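Local coordinates for protein CT_858 (Chlamydia trachomatis, PDB 3DOR), which is a secreted chlamydial protease that forms a dimer and probably cleaves proteins as a serine-type endopeptidase, at residues S12-L17 against D64-L69; E29-W34 against E526-E531; Q44-T49 against Q59-D64; N498-N503 against I507-L512. All coordinates share one frame; numbering follows the deposited sequence.

Contact 1 (S12-L17 against D64-L69); sequences SFLEHL and DFIGGL
Glu15, whose backbone N lies 4.4 Å from Phe65 CE2, sends its carboxylate oxygen OE2 to a hydrogen bond with the hydroxyl of Ser40 on helix 36-48. The acid therefore finds its polar partner on a third helix, and no hydrogen bond links residues 12-17 directly to 64-69. What joins the two segments is sparse, mainly apolar contact, burying 140 Å² in all. Leu14 CB approaches Phe65 CE2 at the ring's edge, near its plane, at 4.5 Å. The ring reaches this place because Phe65 CG stands anti to the backbone N (chi1 173°), on a CB that already points at helix 2-20. Both segments belong to the N-terminal group of consecutive helices 2-20, 25-32, 36-48 and 55-67, and Phe65 is a buried residue of that group: its ring also touches Leu11 and Leu18 of helix 2-20 and Leu36 and Ser39 of helix 36-48. One residue further on, Ile66 uses the end of its chain. Its second torsion (chi2 -60°) folds CD1 round to meet Leu14 CD1 at 4.2 Å, methyl against methyl. The other branch of Leu14 turns to Cys510 on strand 507-518, which places this leucine between helix and sheet. Phe13, the next residue back along the same helix, stacks its ring on Phe13 of the second subunit, at the dimer interface.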
loop_
_atom_site.group_PDB
_atom_site.type_symbol
_atom_site.label_atom_id
_atom_site.label_comp_id
_atom_site.label_asym_id
_atom_site.label_seq_id
_atom_site.Cartn_x
_atom_site.Cartn_y
_atom_site.Cartn_z
ATOM N N SER B 12 3.748 -14.111 -17.176
ATOM C CA SER B 12 2.492 -13.885 -17.876
ATOM C C SER B 12 1.701 -12.776 -17.202
ATOM O O SER B 12 0.998 -12.014 -17.864
ATOM C CB SER B 12 1.650 -15.168 -17.921
ATOM O OG SER B 12 1.093 -15.463 -16.652
ATOM N N PHE B 13 1.800 -12.689 -15.880
ATOM C CA PHE B 13 1.087 -11.633 -15.176
ATOM C C PHE B 13 1.701 -10.278 -15.533
ATOM O O PHE B 13 0.982 -9.321 -15.833
ATOM C CB PHE B 13 1.146 -11.842 -13.662
ATOM C CG PHE B 13 0.394 -10.794 -12.886
ATOM C CD1 PHE B 13 -0.971 -10.606 -13.093
ATOM C CD2 PHE B 13 1.052 -9.988 -11.962
ATOM C CE1 PHE B 13 -1.677 -9.628 -12.390
ATOM C CE2 PHE B 13 0.359 -9.005 -11.249
ATOM C CZ PHE B 13 -1.010 -8.824 -11.462
ATOM N N LEU B 14 3.029 -10.198 -15.507
ATOM C CA LEU B 14 3.707 -8.950 -15.845
ATOM C C LEU B 14 3.355 -8.529 -17.260
ATOM O O LEU B 14 3.040 -7.372 -17.511
ATOM C CB LEU B 14 5.218 -9.104 -15.733
ATOM C CG LEU B 14 5.793 -9.390 -14.354
ATOM C CD1 LEU B 14 7.311 -9.427 -14.480
ATOM C CD2 LEU B 14 5.350 -8.322 -13.348
ATOM N N GLU B 15 3.411 -9.480 -18.187
ATOM C CA GLU B 15 3.083 -9.198 -19.576
ATOM C C GLU B 15 1.686 -8.599 -19.674
ATOM O O GLU B 15 1.444 -7.688 -20.467
ATOM C CB GLU B 15 3.145 -10.479 -20.416
ATOM C CG GLU B 15 2.779 -10.255 -21.879
ATOM C CD GLU B 15 2.663 -11.548 -22.674
ATOM O OE1 GLU B 15 2.276 -11.481 -23.861
ATOM O OE2 GLU B 15 2.960 -12.626 -22.113
ATOM N N HIS B 16 0.756 -9.111 -18.874
ATOM C CA HIS B 16 -0.602 -8.589 -18.925
ATOM C C HIS B 16 -0.659 -7.166 -18.375
ATOM O O HIS B 16 -1.436 -6.344 -18.851
ATOM C CB HIS B 16 -1.566 -9.504 -18.159
ATOM C CG HIS B 16 -2.971 -8.996 -18.136
ATOM N ND1 HIS B 16 -3.544 -8.449 -17.007
ATOM C CD2 HIS B 16 -3.887 -8.868 -19.126
ATOM C CE1 HIS B 16 -4.750 -8.001 -17.304
ATOM N NE2 HIS B 16 -4.983 -8.242 -18.583
ATOM N N LEU B 17 0.165 -6.866 -17.380
ATOM C CA LEU B 17 0.186 -5.515 -16.819
ATOM C C LEU B 17 0.666 -4.540 -17.901
ATOM O O LEU B 17 0.198 -3.405 -17.988
ATOM C CB LEU B 17 1.123 -5.442 -15.605
ATOM C CG LEU B 17 0.779 -6.302 -14.383
ATOM C CD1 LEU B 17 1.765 -6.022 -13.254
ATOM C CD2 LEU B 17 -0.638 -6.010 -13.933
ATOM N N ASP B 64 15.315 -8.779 -16.638
ATOM C CA ASP B 64 15.809 -8.414 -17.965
ATOM C C ASP B 64 14.656 -8.094 -18.893
ATOM O O ASP B 64 14.765 -7.231 -19.757
ATOM C CB ASP B 64 16.662 -9.540 -18.559
ATOM C CG ASP B 64 18.003 -9.677 -17.860
ATOM O OD1 ASP B 64 18.286 -8.868 -16.948
ATOM O OD2 ASP B 64 18.777 -10.588 -18.219
ATOM N N PHE B 65 13.546 -8.797 -18.705
ATOM C CA PHE B 65 12.346 -8.587 -19.502
ATOM C C PHE B 65 11.833 -7.154 -19.280
ATOM O O PHE B 65 11.517 -6.438 -20.231
ATOM C CB PHE B 65 11.280 -9.604 -19.080
ATOM C CG PHE B 65 9.938 -9.385 -19.712
ATOM C CD1 PHE B 65 9.755 -9.572 -21.081
ATOM C CD2 PHE B 65 8.841 -9.012 -18.930
ATOM C CE1 PHE B 65 8.494 -9.394 -21.668
ATOM C CE2 PHE B 65 7.573 -8.827 -19.500
ATOM C CZ PHE B 65 7.400 -9.020 -20.871
ATOM N N ILE B 66 11.743 -6.738 -18.021
ATOM C CA ILE B 66 11.277 -5.386 -17.729
ATOM C C ILE B 66 12.371 -4.389 -18.108
ATOM O O ILE B 66 12.086 -3.284 -18.562
ATOM C CB ILE B 66 10.911 -5.220 -16.230
ATOM C CG1 ILE B 66 9.796 -6.202 -15.861
ATOM C CG2 ILE B 66 10.458 -3.779 -15.947
ATOM C CD1 ILE B 66 8.521 -6.013 -16.653
ATOM N N GLY B 67 13.626 -4.790 -17.925
ATOM C CA GLY B 67 14.728 -3.914 -18.280
ATOM C C GLY B 67 14.717 -3.625 -19.772
ATOM O O GLY B 67 15.268 -2.617 -20.223
ATOM N N GLY B 68 14.082 -4.509 -20.543
ATOM C CA GLY B 68 14.018 -4.325 -21.982
ATOM C C GLY B 68 13.149 -3.161 -22.410
ATOM O O GLY B 68 13.179 -2.745 -23.571
ATOM N N LEU B 69 12.364 -2.627 -21.480
ATOM C CA LEU B 69 11.497 -1.495 -21.792
ATOM C C LEU B 69 12.302 -0.201 -21.870
ATOM O O LEU B 69 11.796 0.821 -22.326
ATOM C CB LEU B 69 10.406 -1.351 -20.731
ATOM C CG LEU B 69 9.336 -2.447 -20.657
ATOM C CD1 LEU B 69 8.490 -2.258 -19.401
ATOM C CD2 LEU B 69 8.462 -2.399 -21.912
#

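Contact 2 (E29-W34 against E526-E531); sequences EQYLGW and ENIGVE
The ring of Tyr31 reaches the loop 526-531 because its CG stands anti to the backbone N (chi1 176°), while Asn527 turns its own CG anti to its carbonyl carbon, and both CB atoms point across the gap. The two flat groups meet with their planes 20° apart, so the amide lies nearly parallel to the ring. Tyr31 CE2 comes within 3.2 Å of Asn527 CG, an approach unusually short and to be read with caution, and 3.4 Å of Asn527 CB. Ile528 CD1 lies on the same side of the ring plane but beside the other ring carbon, CE1, at 3.7 Å; CE1 and CE2 thus have separate neighbours in adjacent residues. No hydrogen bond crosses the contact, so shape and dispersion carry it. Around it, Lys137 makes a cation-pi contact with the Tyr31 ring and donates a hydrogen bond to Tyr31 O, and a salt bridge from Glu526 OE2 to Lys28 NZ ties the loop to helix 25-32 a second time. The loop is bent sharply where it meets the tyrosine: Asn527 has positive phi (68°) with negative psi, and Ile528 N donates to Glu526 O at 2.7 Å. This is the geometry of a classic gamma turn, here within the S41 peptidase family region, set against the last turn of a helix that gives way to a positive-phi glycine, Gly33.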
loop_
_atom_site.group_PDB
_atom_site.type_symbol
_atom_site.label_atom_id
_atom_site.label_comp_id
_atom_site.label_asym_id
_atom_site.label_seq_id
_atom_site.Cartn_x
_atom_site.Cartn_y
_atom_site.Cartn_z
ATOM N N GLU B 29 7.612 0.712 -28.769
ATOM C CA GLU B 29 7.555 -0.017 -30.026
ATOM C C GLU B 29 8.205 0.831 -31.109
ATOM O O GLU B 29 8.946 0.323 -31.943
ATOM C CB GLU B 29 6.096 -0.334 -30.392
ATOM C CG GLU B 29 5.378 -1.069 -29.273
ATOM C CD GLU B 29 3.886 -1.234 -29.493
ATOM O OE1 GLU B 29 3.214 -0.257 -29.881
ATOM O OE2 GLU B 29 3.382 -2.350 -29.253
ATOM N N GLN B 30 7.959 2.136 -31.074
ATOM C CA GLN B 30 8.532 3.004 -32.084
ATOM C C GLN B 30 9.951 3.471 -31.785
ATOM O O GLN B 30 10.776 3.553 -32.689
ATOM C CB GLN B 30 7.642 4.220 -32.305
ATOM C CG GLN B 30 8.102 5.071 -33.468
ATOM C CD GLN B 30 7.182 6.241 -33.743
ATOM O OE1 GLN B 30 7.357 7.329 -33.189
ATOM N NE2 GLN B 30 6.185 6.022 -34.600
ATOM N N TYR B 31 10.234 3.784 -30.524
ATOM C CA TYR B 31 11.555 4.266 -30.143
ATOM C C TYR B 31 12.596 3.154 -30.091
ATOM O O TYR B 31 13.761 3.367 -30.428
ATOM C CB TYR B 31 11.480 4.975 -28.785
ATOM C CG TYR B 31 12.819 5.432 -28.246
ATOM C CD1 TYR B 31 13.527 6.480 -28.844
ATOM C CD2 TYR B 31 13.381 4.807 -27.140
ATOM C CE1 TYR B 31 14.772 6.890 -28.338
ATOM C CE2 TYR B 31 14.602 5.200 -26.636
ATOM C CZ TYR B 31 15.295 6.239 -27.236
ATOM O OH TYR B 31 16.516 6.590 -26.714
ATOM N N LEU B 32 12.168 1.967 -29.674
ATOM C CA LEU B 32 13.057 0.814 -29.565
ATOM C C LEU B 32 12.798 -0.288 -30.601
ATOM O O LEU B 32 13.642 -1.159 -30.793
ATOM C CB LEU B 32 12.927 0.179 -28.182
ATOM C CG LEU B 32 13.120 1.036 -26.931
ATOM C CD1 LEU B 32 12.853 0.175 -25.710
ATOM C CD2 LEU B 32 14.538 1.593 -26.887
ATOM N N GLY B 33 11.642 -0.258 -31.260
ATOM C CA GLY B 33 11.329 -1.313 -32.211
ATOM C C GLY B 33 10.985 -2.527 -31.363
ATOM O O GLY B 33 11.045 -3.682 -31.799
ATOM N N TRP B 34 10.624 -2.235 -30.118
ATOM C CA TRP B 34 10.264 -3.238 -29.135
ATOM C C TRP B 34 8.882 -3.830 -29.413
ATOM O O TRP B 34 8.000 -3.146 -29.936
ATOM C CB TRP B 34 10.289 -2.583 -27.753
ATOM C CG TRP B 34 9.659 -3.371 -26.660
ATOM C CD1 TRP B 34 10.255 -4.311 -25.873
ATOM C CD2 TRP B 34 8.306 -3.258 -26.204
ATOM N NE1 TRP B 34 9.354 -4.790 -24.946
ATOM C CE2 TRP B 34 8.151 -4.163 -25.131
ATOM C CE3 TRP B 34 7.210 -2.482 -26.601
ATOM C CZ2 TRP B 34 6.939 -4.306 -24.442
ATOM C CZ3 TRP B 34 6.001 -2.627 -25.914
ATOM C CH2 TRP B 34 5.880 -3.535 -24.849
ATOM N N GLU B 526 9.974 10.769 -22.309
ATOM C CA GLU B 526 10.477 9.399 -22.153
ATOM C C GLU B 526 11.716 9.150 -23.012
ATOM O O GLU B 526 11.688 9.399 -24.215
ATOM C CB GLU B 526 9.376 8.396 -22.534
ATOM C CG GLU B 526 9.690 6.942 -22.196
ATOM C CD GLU B 526 9.850 6.701 -20.704
ATOM O OE1 GLU B 526 9.386 7.544 -19.909
ATOM O OE2 GLU B 526 10.430 5.657 -20.320
ATOM N N ASN B 527 12.794 8.675 -22.387
ATOM C CA ASN B 527 14.054 8.378 -23.078
ATOM C C ASN B 527 14.832 9.571 -23.619
ATOM O O ASN B 527 16.032 9.696 -23.371
ATOM C CB ASN B 527 13.810 7.408 -24.244
ATOM C CG ASN B 527 13.403 6.037 -23.774
ATOM O OD1 ASN B 527 14.169 5.347 -23.097
ATOM N ND2 ASN B 527 12.186 5.632 -24.117
ATOM N N ILE B 528 14.147 10.422 -24.378
ATOM C CA ILE B 528 14.745 11.602 -25.005
ATOM C C ILE B 528 15.190 12.681 -24.011
ATOM O O ILE B 528 16.110 13.442 -24.284
ATOM C CB ILE B 528 13.756 12.254 -26.003
ATOM C CG1 ILE B 528 13.317 11.230 -27.047
ATOM C CG2 ILE B 528 14.416 13.431 -26.701
ATOM C CD1 ILE B 528 14.463 10.547 -27.752
ATOM N N GLY B 529 14.514 12.754 -22.873
ATOM C CA GLY B 529 14.868 13.738 -21.876
ATOM C C GLY B 529 14.701 15.176 -22.310
ATOM O O GLY B 529 14.045 15.484 -23.310
ATOM N N VAL B 530 15.313 16.065 -21.540
ATOM C CA VAL B 530 15.238 17.489 -21.794
ATOM C C VAL B 530 16.634 18.017 -22.064
ATOM O O VAL B 530 17.561 17.818 -21.269
ATOM C CB VAL B 530 14.654 18.219 -20.574
ATOM C CG1 VAL B 530 14.541 19.703 -20.847
ATOM C CG2 VAL B 530 13.302 17.619 -20.223
ATOM N N GLU B 531 16.768 18.691 -23.197
ATOM C CA GLU B 531 18.028 19.268 -23.611
ATOM C C GLU B 531 18.236 20.613 -22.934
ATOM O O GLU B 531 17.273 21.325 -22.633
ATOM C CB GLU B 531 18.042 19.463 -25.139
ATOM C CG GLU B 531 17.206 20.649 -25.674
ATOM C CD GLU B 531 15.685 20.501 -25.475
ATOM O OE1 GLU B 531 15.185 19.362 -25.349
ATOM O OE2 GLU B 531 14.978 21.538 -25.469
#

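Contact 3 (Q44-T49 against Q59-D64); sequences QQKLRT and QQVLAD
Helix segments 44-48 and 59-64 run antiparallel, their directions 173° apart and their axes 10.1 Å from each other at closest approach, with Lys46 and Leu47 turned toward Val61. The buried valine is the meeting point. Its CG1 lies 3.9 Å from Leu47 CG, while Leu47 CD2 reaches on to Val61 CB at 4.0 Å, so CG and the CD2 branch of the leucine lie against the valine. Lys46 passes Val61 in the opposite sense, its CE 4.0 Å from Val61 CG1. A bend at its third torsion (chi3 -72°) sets CE beside Val61, and the extended last bond carries NZ on toward Asp64. The two charges stop short of a salt bridge, NZ and OD2 being 4.5 Å apart; one water fills the step, accepting from Lys46 NZ and donating to Asp64 OD2, each at 2.7 Å. The exposed edge is thus polar and hydrated, the inner side apolar. Where the first helix ends, Gln45 O is gripped from opposite faces of its carbonyl plane by Thr49 N and by Thr49 OG1, the hydroxyl donating at 3.0 Å. Consecutive helices packed antiparallel across a short loop form an alpha-alpha hairpin.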
loop_
_atom_site.group_PDB
_atom_site.type_symbol
_atom_site.label_atom_id
_atom_site.label_comp_id
_atom_site.label_asym_id
_atom_site.label_seq_id
_atom_site.Cartn_x
_atom_site.Cartn_y
_atom_site.Cartn_z
ATOM N N GLN B 44 10.109 -16.403 -22.076
ATOM C CA GLN B 44 9.547 -17.727 -21.803
ATOM C C GLN B 44 10.518 -18.817 -22.223
ATOM O O GLN B 44 10.790 -19.756 -21.467
ATOM C CB GLN B 44 8.229 -17.915 -22.555
ATOM C CG GLN B 44 7.131 -16.964 -22.128
ATOM C CD GLN B 44 5.864 -17.152 -22.931
ATOM O OE1 GLN B 44 5.363 -18.269 -23.066
ATOM N NE2 GLN B 44 5.334 -16.062 -23.465
ATOM N N GLN B 45 11.044 -18.687 -23.434
ATOM C CA GLN B 45 11.989 -19.668 -23.935
ATOM C C GLN B 45 13.220 -19.783 -23.057
ATOM O O GLN B 45 13.713 -20.883 -22.817
ATOM C CB GLN B 45 12.390 -19.339 -25.369
ATOM C CG GLN B 45 11.452 -19.960 -26.377
ATOM C CD GLN B 45 11.302 -21.455 -26.151
ATOM O OE1 GLN B 45 12.292 -22.192 -26.140
ATOM N NE2 GLN B 45 10.064 -21.909 -25.961
ATOM N N LYS B 46 13.720 -18.655 -22.573
ATOM C CA LYS B 46 14.888 -18.696 -21.712
ATOM C C LYS B 46 14.563 -19.501 -20.457
ATOM O O LYS B 46 15.403 -20.235 -19.946
ATOM C CB LYS B 46 15.337 -17.278 -21.343
ATOM C CG LYS B 46 15.864 -16.491 -22.533
ATOM C CD LYS B 46 16.585 -15.203 -22.128
ATOM C CE LYS B 46 15.628 -14.138 -21.622
ATOM N NZ LYS B 46 16.346 -12.872 -21.303
ATOM N N LEU B 47 13.334 -19.369 -19.969
ATOM C CA LEU B 47 12.913 -20.089 -18.772
ATOM C C LEU B 47 12.646 -21.566 -19.070
ATOM O O LEU B 47 13.005 -22.443 -18.285
ATOM C CB LEU B 47 11.647 -19.451 -18.191
ATOM C CG LEU B 47 11.744 -18.047 -17.588
ATOM C CD1 LEU B 47 10.349 -17.510 -17.357
ATOM C CD2 LEU B 47 12.527 -18.086 -16.286
ATOM N N ARG B 48 12.018 -21.835 -20.210
ATOM C CA ARG B 48 11.692 -23.205 -20.595
ATOM C C ARG B 48 12.894 -24.048 -21.010
ATOM O O ARG B 48 12.942 -25.248 -20.740
ATOM C CB ARG B 48 10.667 -23.203 -21.729
ATOM C CG ARG B 48 9.292 -22.723 -21.323
ATOM C CD ARG B 48 8.267 -23.135 -22.356
ATOM N NE ARG B 48 7.003 -23.517 -21.735
ATOM C CZ ARG B 48 5.950 -22.714 -21.614
ATOM N NH1 ARG B 48 6.000 -21.472 -22.079
ATOM N NH2 ARG B 48 4.845 -23.157 -21.026
ATOM N N THR B 49 13.868 -23.424 -21.660
ATOM C CA THR B 49 15.046 -24.146 -22.121
ATOM C C THR B 49 16.086 -24.384 -21.028
ATOM O O THR B 49 17.175 -24.885 -21.290
ATOM C CB THR B 49 15.692 -23.409 -23.313
ATOM O OG1 THR B 49 14.705 -23.222 -24.337
ATOM C CG2 THR B 49 16.847 -24.218 -23.895
ATOM N N GLN B 59 14.633 -14.802 -11.656
ATOM C CA GLN B 59 14.494 -13.406 -11.257
ATOM C C GLN B 59 15.239 -12.541 -12.275
ATOM O O GLN B 59 14.747 -11.490 -12.696
ATOM C CB GLN B 59 15.060 -13.198 -9.849
ATOM C CG GLN B 59 14.362 -14.038 -8.794
ATOM C CD GLN B 59 14.831 -13.730 -7.386
ATOM O OE1 GLN B 59 16.014 -13.491 -7.154
ATOM N NE2 GLN B 59 13.903 -13.755 -6.434
ATOM N N GLN B 60 16.423 -13.000 -12.667
ATOM C CA GLN B 60 17.241 -12.307 -13.653
ATOM C C GLN B 60 16.479 -12.211 -14.964
ATOM O O GLN B 60 16.490 -11.173 -15.623
ATOM C CB GLN B 60 18.547 -13.068 -13.886
ATOM C CG GLN B 60 19.562 -12.917 -12.776
ATOM C CD GLN B 60 20.492 -14.104 -12.680
ATOM O OE1 GLN B 60 20.785 -14.755 -13.680
ATOM N NE2 GLN B 60 20.971 -14.389 -11.471
ATOM N N VAL B 61 15.812 -13.292 -15.346
ATOM C CA VAL B 61 15.059 -13.291 -16.594
ATOM C C VAL B 61 13.908 -12.296 -16.577
ATOM O O VAL B 61 13.674 -11.594 -17.562
ATOM C CB VAL B 61 14.498 -14.688 -16.921
ATOM C CG1 VAL B 61 13.602 -14.614 -18.151
ATOM C CG2 VAL B 61 15.643 -15.653 -17.169
ATOM N N LEU B 62 13.187 -12.241 -15.461
ATOM C CA LEU B 62 12.060 -11.318 -15.341
ATOM C C LEU B 62 12.574 -9.883 -15.301
ATOM O O LEU B 62 11.997 -8.985 -15.914
ATOM C CB LEU B 62 11.248 -11.630 -14.075
ATOM C CG LEU B 62 10.570 -13.004 -14.046
ATOM C CD1 LEU B 62 9.730 -13.147 -12.788
ATOM C CD2 LEU B 62 9.695 -13.168 -15.268
ATOM N N ALA B 63 13.668 -9.676 -14.580
ATOM C CA ALA B 63 14.273 -8.358 -14.467
ATOM C C ALA B 63 14.772 -7.868 -15.831
ATOM O O ALA B 63 14.666 -6.681 -16.143
ATOM C CB ALA B 63 15.420 -8.400 -13.464
ATOM N N ASP B 64 15.315 -8.779 -16.638
ATOM C CA ASP B 64 15.809 -8.414 -17.965
ATOM C C ASP B 64 14.656 -8.094 -18.893
ATOM O O ASP B 64 14.765 -7.231 -19.757
ATOM C CB ASP B 64 16.662 -9.540 -18.559
ATOM C CG ASP B 64 18.003 -9.677 -17.860
ATOM O OD1 ASP B 64 18.286 -8.868 -16.948
ATOM O OD2 ASP B 64 18.777 -10.588 -18.219
HETATM O O HOH W 1 17.857 -12.965 -19.089
#

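Contact 4 (N498-N503 against I507-L512); sequences NVQFPN and IKTCSL
Asn503 pairs with Ile507 as a second backbone strand might: its side-chain amide bonds to both the N and the O of that one residue. Asn503 OD1 accepts from Ile507 N at 2.8 Å, on a lone pair, and ND2 donates to Ile507 O at 3.0 Å along a nearly straight bond (169°). The other proton of ND2 goes to Phe501 O at 2.8 Å. Three bonds therefore fix the amide's rotation, and with CG between the backbone N and carbonyl carbon (chi1 62°) the amide is placed to make them. Between this end and the regular pairing, a water accepts from Phe501 N at 2.9 Å and lies within donating reach of Ile507 O and Lys508 O, spanning the gap between the loop after Val499 and strand 507-518. Beyond it Val499 and Cys510 form a hydrogen-bonded antiparallel pair, Val499 N to Cys510 O at 3.0 Å and Cys510 N to Val499 O at 3.1 Å. Asn498 and Ser511 follow as a non-hydrogen-bonded pair, and Asn498 CB leans on Thr509 CG2 at 3.5 Å. The two strands make a beta hairpin. On the far side of strand 507-518 runs strand 75-78, where two residues, Lys508 and Thr509, sit opposite the single Thr77, a classic beta bulge; helix 2-20 covers the face that carries Val499 and Cys510, Leu512 packs on its Leu18, and Phe501 meets its Phe13 edge-to-face.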
loop_
_atom_site.group_PDB
_atom_site.type_symbol
_atom_site.label_atom_id
_atom_site.label_comp_id
_atom_site.label_asym_id
_atom_site.label_seq_id
_atom_site.Cartn_x
_atom_site.Cartn_y
_atom_site.Cartn_z
ATOM N N ASN B 498 3.507 1.508 -8.316
ATOM C CA ASN B 498 4.049 0.206 -7.954
ATOM C C ASN B 498 2.987 -0.872 -7.818
ATOM O O ASN B 498 1.853 -0.610 -7.418
ATOM C CB ASN B 498 4.826 0.312 -6.642
ATOM C CG ASN B 498 5.977 1.297 -6.728
ATOM O OD1 ASN B 498 6.955 1.063 -7.430
ATOM N ND2 ASN B 498 5.857 2.413 -6.019
ATOM N N VAL B 499 3.377 -2.093 -8.153
ATOM C CA VAL B 499 2.485 -3.227 -8.062
ATOM C C VAL B 499 3.124 -4.295 -7.192
ATOM O O VAL B 499 4.312 -4.570 -7.313
ATOM C CB VAL B 499 2.190 -3.813 -9.462
ATOM C CG1 VAL B 499 1.254 -5.004 -9.341
ATOM C CG2 VAL B 499 1.563 -2.736 -10.347
ATOM N N GLN B 500 2.330 -4.872 -6.296
ATOM C CA GLN B 500 2.793 -5.934 -5.420
ATOM C C GLN B 500 1.766 -7.050 -5.533
ATOM O O GLN B 500 0.604 -6.800 -5.832
ATOM C CB GLN B 500 2.866 -5.454 -3.964
ATOM C CG GLN B 500 3.638 -4.147 -3.746
ATOM C CD GLN B 500 2.731 -2.973 -3.361
ATOM O OE1 GLN B 500 3.173 -2.014 -2.723
ATOM N NE2 GLN B 500 1.465 -3.043 -3.752
ATOM N N PHE B 501 2.192 -8.282 -5.312
ATOM C CA PHE B 501 1.274 -9.411 -5.383
ATOM C C PHE B 501 2.014 -10.638 -4.882
ATOM O O PHE B 501 3.198 -10.783 -5.132
ATOM C CB PHE B 501 0.783 -9.614 -6.826
ATOM C CG PHE B 501 1.870 -9.976 -7.800
ATOM C CD1 PHE B 501 2.124 -11.309 -8.117
ATOM C CD2 PHE B 501 2.655 -8.990 -8.385
ATOM C CE1 PHE B 501 3.141 -11.651 -9.001
ATOM C CE2 PHE B 501 3.677 -9.324 -9.270
ATOM C CZ PHE B 501 3.920 -10.655 -9.576
ATOM N N PRO B 502 1.327 -11.524 -4.142
ATOM C CA PRO B 502 1.989 -12.726 -3.628
ATOM C C PRO B 502 2.419 -13.656 -4.756
ATOM O O PRO B 502 1.694 -13.838 -5.736
ATOM C CB PRO B 502 0.932 -13.337 -2.710
ATOM C CG PRO B 502 -0.354 -12.898 -3.329
ATOM C CD PRO B 502 -0.077 -11.462 -3.704
ATOM N N ASN B 503 3.607 -14.233 -4.619
ATOM C CA ASN B 503 4.138 -15.109 -5.658
ATOM C C ASN B 503 5.278 -15.932 -5.085
ATOM O O ASN B 503 5.815 -15.602 -4.031
ATOM C CB ASN B 503 4.658 -14.260 -6.818
ATOM C CG ASN B 503 5.802 -13.355 -6.397
ATOM O OD1 ASN B 503 6.973 -13.655 -6.643
ATOM N ND2 ASN B 503 5.469 -12.251 -5.729
ATOM N N ILE B 507 9.195 -11.977 -6.146
ATOM C CA ILE B 507 9.018 -10.623 -6.654
ATOM C C ILE B 507 8.452 -9.737 -5.547
ATOM O O ILE B 507 7.440 -10.070 -4.939
ATOM C CB ILE B 507 8.060 -10.612 -7.844
ATOM C CG1 ILE B 507 8.607 -11.519 -8.949
ATOM C CG2 ILE B 507 7.879 -9.193 -8.346
ATOM C CD1 ILE B 507 7.726 -11.580 -10.176
ATOM N N LYS B 508 9.108 -8.614 -5.280
ATOM C CA LYS B 508 8.660 -7.712 -4.221
ATOM C C LYS B 508 7.791 -6.600 -4.787
ATOM O O LYS B 508 6.705 -6.318 -4.276
ATOM C CB LYS B 508 9.867 -7.120 -3.491
ATOM C CG LYS B 508 9.516 -6.264 -2.277
ATOM C CD LYS B 508 10.775 -5.799 -1.542
ATOM C CE LYS B 508 10.422 -5.047 -0.263
ATOM N NZ LYS B 508 11.615 -4.597 0.506
ATOM N N THR B 509 8.274 -5.973 -5.849
ATOM C CA THR B 509 7.540 -4.895 -6.488
ATOM C C THR B 509 7.949 -4.774 -7.945
ATOM O O THR B 509 9.076 -5.092 -8.320
ATOM C CB THR B 509 7.851 -3.505 -5.856
ATOM O OG1 THR B 509 7.658 -3.544 -4.439
ATOM C CG2 THR B 509 6.940 -2.447 -6.446
ATOM N N CYS B 510 7.015 -4.328 -8.768
ATOM C CA CYS B 510 7.313 -4.069 -10.154
ATOM C C CYS B 510 6.773 -2.670 -10.344
ATOM O O CYS B 510 5.572 -2.449 -10.216
ATOM C CB CYS B 510 6.590 -5.022 -11.095
ATOM S SG CYS B 510 6.898 -4.569 -12.813
ATOM N N SER B 511 7.657 -1.713 -10.598
ATOM C CA SER B 511 7.213 -0.347 -10.812
ATOM C C SER B 511 7.007 -0.202 -12.311
ATOM O O SER B 511 7.777 -0.749 -13.103
ATOM C CB SER B 511 8.257 0.651 -10.305
ATOM O OG SER B 511 9.512 0.433 -10.921
ATOM N N LEU B 512 5.948 0.509 -12.689
ATOM C CA LEU B 512 5.611 0.728 -14.090
ATOM C C LEU B 512 5.254 2.195 -14.299
ATOM O O LEU B 512 5.156 2.961 -13.340
ATOM C CB LEU B 512 4.435 -0.171 -14.492
ATOM C CG LEU B 512 4.748 -1.675 -14.469
ATOM C CD1 LEU B 512 3.469 -2.482 -14.656
ATOM C CD2 LEU B 512 5.770 -2.007 -15.565
HETATM O O HOH W 2 5.016 -8.392 -4.638
#

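How the contacts relate
Contacts 1 and 3 share helix 55-67 and Asp64, their centres 10 Å apart, yet they differ in chemistry: contact 1 is buried and apolar, whereas contact 3 adds, on its exposed side, a water-bridged charge pair. Contact 4 alone is held by direct hydrogen bonds between its segments, half of them strand pairing and half from one asparagine side chain. It backs onto contact 1, where Leu17 CD1 meets Val499 CG1 at 4.1 Å, and onto contact 3 through Leu62 CD1 and Ile507 CD1 at 3.6 Å; contacts 1 and 4 both reach the second subunit. Contact 2, partly buried, is centred about 24 Å from the centres of contacts 3 and 4 but touches contact 1 where Trp34 packs on Leu69.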